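PDB 4IRN: prolyl-ACP dehydrogenase from Oscillatoria sp., which probably oxidises the prolyl group carried on an acyl carrier protein in anatoxin-a biosynthesis, using FAD, as a member of the acyl-CoA dehydrogenase family. Local coordinates for residues 155-160 with 194-199; 202-207 with 220-225. All blocks are in the same frame, centred on the assembly; numbering follows the deposited sequence.

Contact 1. Residues 155-160 with 194-199; sequences GWIASH and VTNGTI. With FAD (flavin-adenine dinucleotide), chain I.
Ser159, on strand 158-161, faces a type II beta turn running from Val194 to Gly197, with its CA 5.6 Å from that of Asn196; the turn is closed by a backbone hydrogen bond from Gly197 N to Val194 O. Ser159 supplies the one direct hydrogen bond between the segments, OG to Thr195 O at 2.7 Å, reaching the oxygen 26° from the carbonyl plane. With chi1 at -78°, OG lies beside its own backbone N and is directed at the turn, while Ser159 CB rests on Val194 CG1. Further back, Ile157 CG2 abuts Asn196 CB at 3.7 Å, the two side chains crossing at about a right angle; the amide end of Asn196 is held by Ala123 O of helix 118-138. The far end of the contact grips the flavin of FAD. His160 O accepts a hydrogen bond from flavin N3 at 2.6 Å, Thr195 N donates to O4 at 2.9 Å, and Thr195 OG1 donates to N5 at 2.8 Å. A water accepts from His160 N and donates to Thr195 O and flavin O4. Donors at N5 and O4 would be expected to draw electron density from the oxidised ring, making N5 a better hydride acceptor, as in acyl-CoA dehydrogenases.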
# COMPACT_ATOMS: atom_id res chain seq x y z
N GLY A 155 15.22 20.07 38.38
CA GLY A 155 13.89 20.51 37.96
C GLY A 155 13.94 21.54 36.84
O GLY A 155 12.93 22.19 36.54
N TRP A 156 15.13 21.69 36.22
CA TRP A 156 15.35 22.56 35.09
C TRP A 156 14.90 21.84 33.83
O TRP A 156 15.18 20.65 33.68
CB TRP A 156 16.83 22.97 35.00
CG TRP A 156 17.16 24.26 35.69
CD1 TRP A 156 16.79 24.66 36.94
CD2 TRP A 156 18.00 25.31 35.17
NE1 TRP A 156 17.29 25.91 37.21
CE2 TRP A 156 18.04 26.33 36.15
CE3 TRP A 156 18.70 25.49 33.97
CZ2 TRP A 156 18.77 27.51 35.96
CZ3 TRP A 156 19.42 26.66 33.78
CH2 TRP A 156 19.46 27.65 34.77
N ILE A 157 14.17 22.56 32.97
CA ILE A 157 13.68 22.02 31.72
C ILE A 157 14.42 22.69 30.57
O ILE A 157 14.78 23.87 30.66
CB ILE A 157 12.13 22.15 31.63
CG1 ILE A 157 11.47 21.22 32.65
CG2 ILE A 157 11.59 21.84 30.24
CD1 ILE A 157 10.56 21.88 33.60
N ALA A 158 14.71 21.93 29.52
CA ALA A 158 15.43 22.46 28.38
C ALA A 158 14.63 22.38 27.08
O ALA A 158 13.77 21.50 26.91
CB ALA A 158 16.78 21.78 28.24
N SER A 159 14.89 23.34 26.18
CA SER A 159 14.28 23.46 24.87
C SER A 159 15.37 23.50 23.81
O SER A 159 16.48 23.98 24.07
CB SER A 159 13.44 24.73 24.79
OG SER A 159 12.19 24.54 25.44
N HIS A 160 15.05 22.96 22.64
CA HIS A 160 15.92 22.91 21.48
C HIS A 160 15.25 23.78 20.42
O HIS A 160 14.18 23.42 19.93
CB HIS A 160 16.10 21.45 21.03
CG HIS A 160 16.88 21.26 19.76
ND1 HIS A 160 16.22 21.21 18.53
CD2 HIS A 160 18.20 21.10 19.55
CE1 HIS A 160 17.17 21.02 17.63
NE2 HIS A 160 18.37 20.95 18.20
N VAL A 194 8.96 25.50 19.39
CA VAL A 194 9.99 25.31 20.41
C VAL A 194 9.39 24.49 21.56
O VAL A 194 8.81 25.06 22.49
CB VAL A 194 10.65 26.65 20.88
CG1 VAL A 194 11.80 26.39 21.85
CG2 VAL A 194 11.14 27.49 19.71
N THR A 195 9.50 23.14 21.49
CA THR A 195 8.96 22.23 22.51
C THR A 195 9.52 22.61 23.88
O THR A 195 10.73 22.82 24.01
CB THR A 195 9.21 20.76 22.13
OG1 THR A 195 8.66 20.50 20.84
CG2 THR A 195 8.60 19.78 23.13
N ASN A 196 8.62 22.75 24.89
CA ASN A 196 8.91 23.11 26.29
C ASN A 196 9.25 24.59 26.53
O ASN A 196 9.50 24.97 27.67
CB ASN A 196 9.98 22.17 26.91
CG ASN A 196 9.64 20.70 26.87
OD1 ASN A 196 8.48 20.28 27.03
ND2 ASN A 196 10.66 19.86 26.67
N GLY A 197 9.24 25.40 25.47
CA GLY A 197 9.57 26.82 25.49
C GLY A 197 8.97 27.64 26.63
O GLY A 197 9.70 28.37 27.31
N THR A 198 7.66 27.50 26.86
CA THR A 198 6.92 28.22 27.91
C THR A 198 7.26 27.79 29.36
O THR A 198 6.89 28.48 30.31
CB THR A 198 5.41 28.20 27.62
OG1 THR A 198 5.02 26.94 27.10
CG2 THR A 198 4.99 29.30 26.67
N ILE A 199 7.95 26.65 29.54
CA ILE A 199 8.35 26.13 30.85
C ILE A 199 9.86 25.85 30.97
O ILE A 199 10.31 25.42 32.03
CB ILE A 199 7.51 24.89 31.25
CG1 ILE A 199 7.68 23.77 30.21
CG2 ILE A 199 6.05 25.25 31.43
CD1 ILE A 199 7.29 22.42 30.63
PA FAD I . 8.74 22.23 5.48
O1A FAD I . 10.13 21.96 5.91
O2A FAD I . 8.23 23.63 5.21
O5B FAD I . 8.46 21.48 4.12
C5B FAD I . 7.13 21.48 3.56
C4B FAD I . 6.87 20.12 2.98
O4B FAD I . 7.71 19.92 1.83
C3B FAD I . 7.09 18.95 3.94
O3B FAD I . 5.87 18.24 4.11
C2B FAD I . 8.19 18.09 3.30
O2B FAD I . 7.73 16.75 3.14
C1B FAD I . 8.41 18.69 1.91
N9A FAD I . 9.81 18.92 1.56
C8A FAD I . 10.59 19.96 1.97
N7A FAD I . 11.84 19.89 1.56
C5A FAD I . 11.87 18.72 0.82
C6A FAD I . 12.92 18.06 0.12
N6A FAD I . 14.17 18.53 0.04
N1A FAD I . 12.62 16.90 -0.49
C2A FAD I . 11.37 16.43 -0.42
N3A FAD I . 10.31 16.97 0.20
C4A FAD I . 10.63 18.11 0.81
N1 FAD I . 11.88 22.24 15.76
C2 FAD I . 12.86 22.68 16.63
O2 FAD I . 13.87 23.24 16.21
N3 FAD I . 12.69 22.53 18.00
C4 FAD I . 11.61 21.96 18.62
O4 FAD I . 11.57 21.87 19.84
C4X FAD I . 10.56 21.49 17.70
N5 FAD I . 9.48 20.96 18.21
C5X FAD I . 8.46 20.59 17.33
C6 FAD I . 7.30 20.02 17.86
C7 FAD I . 6.26 19.60 17.04
C7M FAD I . 5.06 18.91 17.64
C8 FAD I . 6.37 19.78 15.64
C8M FAD I . 5.27 19.34 14.70
C9 FAD I . 7.51 20.36 15.11
C9A FAD I . 8.57 20.76 15.92
N10 FAD I . 9.77 21.34 15.41
C10 FAD I . 10.78 21.70 16.26
C1' FAD I . 9.86 21.63 13.96
C2' FAD I . 9.86 20.33 13.17
O2' FAD I . 11.13 19.69 13.21
C3' FAD I . 9.39 20.57 11.74
O3' FAD I . 8.14 19.92 11.53
C4' FAD I . 10.38 20.13 10.66
O4' FAD I . 11.62 20.82 10.82
C5' FAD I . 9.82 20.26 9.25
O5' FAD I . 9.64 21.64 8.91
P FAD I . 8.24 22.14 8.29
O1P FAD I . 7.09 21.47 8.94
O2P FAD I . 8.49 23.62 8.46
O3P FAD I . 7.91 21.74 6.78
O HOH W 1 12.79 20.92 22.46

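Contact 2. Residues 202-207 with 220-225; sequences LFIIFA and TFMIEK
Four backbone hydrogen bonds tie 202-207 to 220-225, in two reciprocal pairs. Ile205 N to Phe221 O, 2.9 Å, is the straightest, with an N-H...O angle of 173°, and Phe221 N returns to Ile205 O at the same length. In the other pair Phe203 N donates to Ile223 O at 2.8 Å and Ile223 N to Phe203 O. Two of these acceptors also receive CA-H...O contacts: Met222 CA lies against Phe203 O, and Thr220 CA against Ile205 O.

The two strands form an antiparallel beta hairpin, their short axes at 156°, in the middle of the mixed sheet of the acyl-CoA dehydrogenase middle domain. Strand 158-161 flanks 202-208, and 261-262 flanks 218-224. The side chains of Phe203, Ile205, Phe221 and Ile223 share one face, where Ile205 CD1 meets Ile223 CD1 at 4.1 Å and Ala207 CB sits at the edge of the Phe221 ring. Strands 184-191 and 249-257 of the second sheet pack on this side, with Leu187 touching Ile205, Phe221 and Ile223. Ile223 O lies in the plane of the Phe203 ring at its edge.

On the opposite face Thr220 CG2 stands over the Phe206 ring in a CH-pi contact, 4.1 Å from the centroid. Chi1 of -40° sets Thr220 OG1 beside the backbone N and leaves CG2 anti to it, where CG2 also touches Ile204 CG2, at 3.7 Å. Ile204 and Met222 lie side by side, CD1 against CG at 3.7 Å, and Leu202 CD1 bridges Met222 CB and Glu224 CG. Glu224 OE2 is hydrogen-bonded to Tyr147 OH.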
# COMPACT_ATOMS: atom_id res chain seq x y z
N LEU A 202 16.51 26.56 30.32
CA LEU A 202 17.67 26.67 29.43
C LEU A 202 17.26 26.41 27.97
O LEU A 202 16.53 25.46 27.68
CB LEU A 202 18.82 25.74 29.88
CG LEU A 202 20.18 25.88 29.16
CD1 LEU A 202 20.90 27.19 29.56
CD2 LEU A 202 21.07 24.69 29.45
N PHE A 203 17.75 27.27 27.05
CA PHE A 203 17.44 27.19 25.64
C PHE A 203 18.67 26.86 24.81
O PHE A 203 19.68 27.55 24.91
CB PHE A 203 16.81 28.51 25.16
CG PHE A 203 15.42 28.77 25.70
CD1 PHE A 203 15.23 29.38 26.93
CD2 PHE A 203 14.30 28.41 24.96
CE1 PHE A 203 13.94 29.61 27.43
CE2 PHE A 203 13.01 28.64 25.45
CZ PHE A 203 12.84 29.25 26.68
N ILE A 204 18.60 25.77 24.03
CA ILE A 204 19.67 25.35 23.12
C ILE A 204 19.32 25.97 21.75
O ILE A 204 18.39 25.50 21.08
CB ILE A 204 19.86 23.80 23.08
CG1 ILE A 204 20.04 23.17 24.50
CG2 ILE A 204 20.96 23.36 22.11
CD1 ILE A 204 21.21 23.67 25.37
N ILE A 205 20.01 27.03 21.38
CA ILE A 205 19.74 27.81 20.17
C ILE A 205 20.78 27.66 19.07
O ILE A 205 21.97 27.81 19.32
CB ILE A 205 19.44 29.29 20.54
CG1 ILE A 205 18.40 29.34 21.69
CG2 ILE A 205 19.06 30.12 19.32
CD1 ILE A 205 17.46 30.49 21.78
N PHE A 206 20.31 27.38 17.84
CA PHE A 206 21.13 27.23 16.64
C PHE A 206 21.09 28.52 15.85
O PHE A 206 20.03 28.91 15.36
CB PHE A 206 20.68 26.00 15.83
CG PHE A 206 21.12 24.71 16.49
CD1 PHE A 206 20.33 24.10 17.47
CD2 PHE A 206 22.32 24.11 16.15
CE1 PHE A 206 20.75 22.93 18.11
CE2 PHE A 206 22.74 22.93 16.79
CZ PHE A 206 21.95 22.35 17.76
N ALA A 207 22.22 29.22 15.78
CA ALA A 207 22.36 30.52 15.10
C ALA A 207 23.55 30.53 14.13
O ALA A 207 24.26 29.52 14.02
CB ALA A 207 22.51 31.63 16.14
N THR A 220 26.05 27.03 18.04
CA THR A 220 25.08 26.76 19.11
C THR A 220 25.35 27.62 20.36
O THR A 220 26.51 27.80 20.75
CB THR A 220 25.04 25.27 19.44
OG1 THR A 220 25.13 24.52 18.23
CG2 THR A 220 23.79 24.86 20.23
N PHE A 221 24.27 28.13 21.00
CA PHE A 221 24.32 28.96 22.21
C PHE A 221 23.32 28.48 23.26
O PHE A 221 22.22 28.04 22.92
CB PHE A 221 24.05 30.43 21.86
CG PHE A 221 25.02 31.01 20.86
CD1 PHE A 221 26.22 31.57 21.28
CD2 PHE A 221 24.75 30.98 19.50
CE1 PHE A 221 27.14 32.08 20.36
CE2 PHE A 221 25.67 31.48 18.57
CZ PHE A 221 26.86 32.03 19.01
N MET A 222 23.72 28.56 24.54
CA MET A 222 22.88 28.16 25.68
C MET A 222 22.44 29.40 26.41
O MET A 222 23.25 30.08 27.04
CB MET A 222 23.63 27.20 26.62
CG MET A 222 24.08 25.93 25.94
SD MET A 222 24.99 24.80 26.99
CE MET A 222 26.54 25.65 27.11
N ILE A 223 21.15 29.74 26.26
CA ILE A 223 20.59 30.94 26.86
C ILE A 223 19.61 30.57 27.96
O ILE A 223 18.67 29.80 27.71
CB ILE A 223 20.01 31.89 25.77
CG1 ILE A 223 21.08 32.23 24.69
CG2 ILE A 223 19.45 33.17 26.39
CD1 ILE A 223 20.54 32.69 23.33
N GLU A 224 19.84 31.09 29.16
CA GLU A 224 18.96 30.86 30.30
C GLU A 224 17.64 31.62 30.14
O GLU A 224 17.60 32.65 29.45
CB GLU A 224 19.65 31.28 31.61
CG GLU A 224 20.69 30.30 32.11
CD GLU A 224 21.46 30.71 33.35
OE1 GLU A 224 20.94 31.50 34.17
OE2 GLU A 224 22.59 30.19 33.53
N LYS A 225 16.57 31.12 30.76
CA LYS A 225 15.23 31.71 30.77
C LYS A 225 15.31 33.15 31.36
O LYS A 225 16.13 33.41 32.22
CB LYS A 225 14.31 30.81 31.61
CG LYS A 225 12.94 31.34 31.97
CD LYS A 225 12.21 30.41 32.98
CE LYS A 225 12.67 30.52 34.42
NZ LYS A 225 12.43 31.85 35.02

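Both contacts are largely buried and belong to one sheet, in which strands 158-161 and 202-208 are parallel neighbours. Ser159 joins them directly: its O probably accepts from Ile204 N and its N probably donates to Leu202 O, so strand 158-161 is paired directly with the first strand of the hairpin. Their chemistry follows their place. Contact 1, nearer the centre of the chain, buries about half as much surface (311 against 596 Å²) and gives several of its polar groups, from His160 and Thr195, to FAD, whereas contact 2 is regular main-chain pairing with mostly apolar side chains, reaching the surface at Glu224 and Lys225. Phe206 of contact 2 meets the His160 ring of contact 1; its side chain is about 7 Å from FAD.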